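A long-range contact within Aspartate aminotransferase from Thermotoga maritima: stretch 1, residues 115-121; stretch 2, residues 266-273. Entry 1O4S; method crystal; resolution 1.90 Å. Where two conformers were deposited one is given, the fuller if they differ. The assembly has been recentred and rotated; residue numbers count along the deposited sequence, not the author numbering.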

# COMPACT_ATOMS: atom_id res chain seq x y z
N PHE B 115 -3.66 -8.99 -0.80
CA PHE B 115 -2.26 -9.17 -0.55
C PHE B 115 -1.97 -9.44 0.94
O PHE B 115 -1.21 -10.35 1.29
N ASN B 116 -2.59 -8.63 1.79
CA ASN B 116 -2.46 -8.79 3.25
C ASN B 116 -2.92 -10.16 3.74
O ASN B 116 -2.30 -10.71 4.64
N ALA B 117 -3.99 -10.70 3.15
CA ALA B 117 -4.48 -12.05 3.47
C ALA B 117 -3.44 -13.13 3.17
O ALA B 117 -3.15 -14.01 4.00
N PHE B 118 -2.86 -13.04 1.97
CA PHE B 118 -1.84 -14.00 1.58
C PHE B 118 -0.61 -13.88 2.47
O PHE B 118 -0.06 -14.87 2.88
N MET B 119 -0.19 -12.65 2.77
CA MET B 119 0.99 -12.44 3.61
C MET B 119 0.71 -12.92 5.07
O MET B 119 1.62 -13.42 5.77
N ALA B 120 -0.54 -12.80 5.50
CA ALA B 120 -0.91 -13.14 6.86
C ALA B 120 -1.10 -14.61 7.05
O ALA B 120 -0.84 -15.11 8.13
N LEU B 121 -1.49 -15.32 6.00
CA LEU B 121 -1.88 -16.70 6.11
C LEU B 121 -0.90 -17.68 5.49
O LEU B 121 -0.95 -18.86 5.81
N THR B 266 -6.09 -9.28 13.23
CA THR B 266 -4.96 -8.77 13.97
C THR B 266 -3.65 -8.97 13.19
O THR B 266 -2.81 -8.09 13.13
N ALA B 267 -3.50 -10.16 12.62
CA ALA B 267 -2.37 -10.45 11.77
C ALA B 267 -2.37 -9.51 10.55
O ALA B 267 -1.36 -8.89 10.22
N VAL B 268 -3.52 -9.39 9.90
CA VAL B 268 -3.66 -8.56 8.72
C VAL B 268 -3.35 -7.11 9.03
O VAL B 268 -2.69 -6.44 8.24
N SER B 269 -3.71 -6.67 10.23
CA SER B 269 -3.50 -5.31 10.69
C SER B 269 -2.01 -5.00 10.90
O SER B 269 -1.54 -3.90 10.65
N LYS B 270 -1.25 -6.00 11.35
CA LYS B 270 0.19 -5.90 11.45
C LYS B 270 0.82 -5.72 10.08
O LYS B 270 1.63 -4.86 9.93
N ILE B 271 0.42 -6.51 9.08
CA ILE B 271 0.89 -6.33 7.72
C ILE B 271 0.62 -4.88 7.25
O ILE B 271 1.51 -4.21 6.73
N GLN B 272 -0.63 -4.43 7.42
CA GLN B 272 -1.09 -3.12 6.95
C GLN B 272 -0.24 -2.06 7.57
O GLN B 272 0.25 -1.16 6.90
N SER B 273 -0.01 -2.22 8.87
CA SER B 273 0.67 -1.22 9.65
C SER B 273 2.14 -1.02 9.20
O SER B 273 2.63 0.12 9.12

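The most unusual feature of this contact is a buried asparagine at the point where the two helix backbones come nearest. Asn116 and Val268 have their CA atoms 5.6 Å apart, and Asn116 gives up more surface to the other stretch than any other residue of its own helix. A polar side chain in such a place needs a partner, and Gln272 supplies it: Asn116 ND2 donates a hydrogen bond to Gln272 OE1 at 2.8 Å, with an N-H...acceptor angle of 145°. It is the single hydrogen bond between the stretches.

Asn116 points toward the opposite helix with chi1 in m and chi2 near -11°. The CA-to-CB bond of Gln272 points sideways, but its t, p conformation, with chi3 at 29°, brings the end of the chain nearer to the first helix. Gln272 NE2 is hydrogen-bonded elsewhere in the structure, so both ends of that amide are used. The rest of Asn116 lies against hydrocarbon: Asn116 CB sits 3.8 Å from Val268 CG1, and Asn116 OD1 is 3.3 Å from Ile271 CG2, a close approach that is no hydrogen bond, since a methyl carbon faces the oxygen.

Around this polar pair the packing is apolar and small. Ala120, one turn after Asn116, also points toward the second helix, and its lone methyl meets three residues: Ala120 CB lies 3.7 Å from Val268 CG2, 4.1 Å from Ala267 CB and 4.4 Å from Ile271 CG1. Val268, in the t rotamer, points sideways; its CG2 is the methyl that reaches Ala120, while both methyls lie near Asn116.

Ile271 is the main apolar residue of the second helix, with the largest covered area on that side. It points toward the first helix in the m, m rotamer, which carries Ile271 CD1 to 4.0 Å from Met119 CB. Met119 also points inward, but with all three chi angles in m its sulfur and CE run on beyond that contact, so the part that packs on Ile271 is the base of the side chain.

The rule to read here follows the helical repeat. Asn116, Met119 and Ala120 answer Ala267, Val268, Ile271 and Gln272, i and i+3 or i+4 positions on each helix, while Phe118, Thr266 and Lys270 stay out of reach. The axes approach to 8.8 Å, their directions 114° apart, and the contact buries a modest 349 Å².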

# COMPACT_ATOMS: atom_id res chain seq x y z
CB PHE B 115 -1.48 -7.96 -1.03
CG PHE B 115 -0.01 -8.06 -0.79
CD1 PHE B 115 0.62 -7.23 0.11
CD2 PHE B 115 0.75 -9.02 -1.45
CE1 PHE B 115 1.99 -7.35 0.38
CE2 PHE B 115 2.12 -9.14 -1.17
CZ PHE B 115 2.73 -8.28 -0.27
CB ASN B 116 -3.23 -7.72 4.02
CG ASN B 116 -2.64 -6.32 3.91
OD1 ASN B 116 -1.53 -6.10 3.40
ND2 ASN B 116 -3.40 -5.36 4.41
CB ALA B 117 -5.80 -12.35 2.71
CB PHE B 118 -1.49 -13.80 0.12
CG PHE B 118 -2.65 -14.08 -0.82
CD1 PHE B 118 -3.44 -15.22 -0.66
CD2 PHE B 118 -2.93 -13.23 -1.89
CE1 PHE B 118 -4.49 -15.48 -1.53
CE2 PHE B 118 -3.95 -13.50 -2.77
CZ PHE B 118 -4.74 -14.61 -2.59
CB MET B 119 1.35 -10.94 3.65
CG MET B 119 1.92 -10.37 2.40
SD MET B 119 3.57 -11.04 2.00
CE MET B 119 4.57 -10.22 3.15
CB ALA B 120 -2.13 -12.39 7.29
CB LEU B 121 -3.24 -16.93 5.45
CG LEU B 121 -4.42 -16.17 6.00
CD1 LEU B 121 -5.66 -16.59 5.24
CD2 LEU B 121 -4.56 -16.40 7.49
CB THR B 266 -4.92 -9.47 15.32
OG1 THR B 266 -5.85 -8.82 16.18
CG2 THR B 266 -3.56 -9.28 16.04
CB ALA B 267 -2.39 -11.92 11.33
CB VAL B 268 -5.04 -8.76 8.05
CG1 VAL B 268 -5.38 -7.62 7.12
CG2 VAL B 268 -5.09 -10.10 7.35
CB SER B 269 -4.41 -5.05 11.94
OG SER B 269 -5.69 -5.34 11.44
CB LYS B 270 0.77 -7.12 12.15
CG LYS B 270 0.46 -7.18 13.63
CD LYS B 270 0.99 -8.48 14.24
CE LYS B 270 0.52 -8.65 15.68
NZ LYS B 270 0.39 -10.09 16.08
CB ILE B 271 0.24 -7.32 6.70
CG1 ILE B 271 0.35 -8.80 7.12
CG2 ILE B 271 0.91 -7.16 5.31
CD1 ILE B 271 1.74 -9.26 7.29
CB GLN B 272 -2.58 -2.90 7.32
CG GLN B 272 -3.21 -1.58 6.79
CD GLN B 272 -3.40 -1.55 5.30
OE1 GLN B 272 -3.59 -2.58 4.68
NE2 GLN B 272 -3.41 -0.37 4.73
CB SER B 273 0.62 -1.62 11.13
OG SER B 273 1.38 -0.73 11.88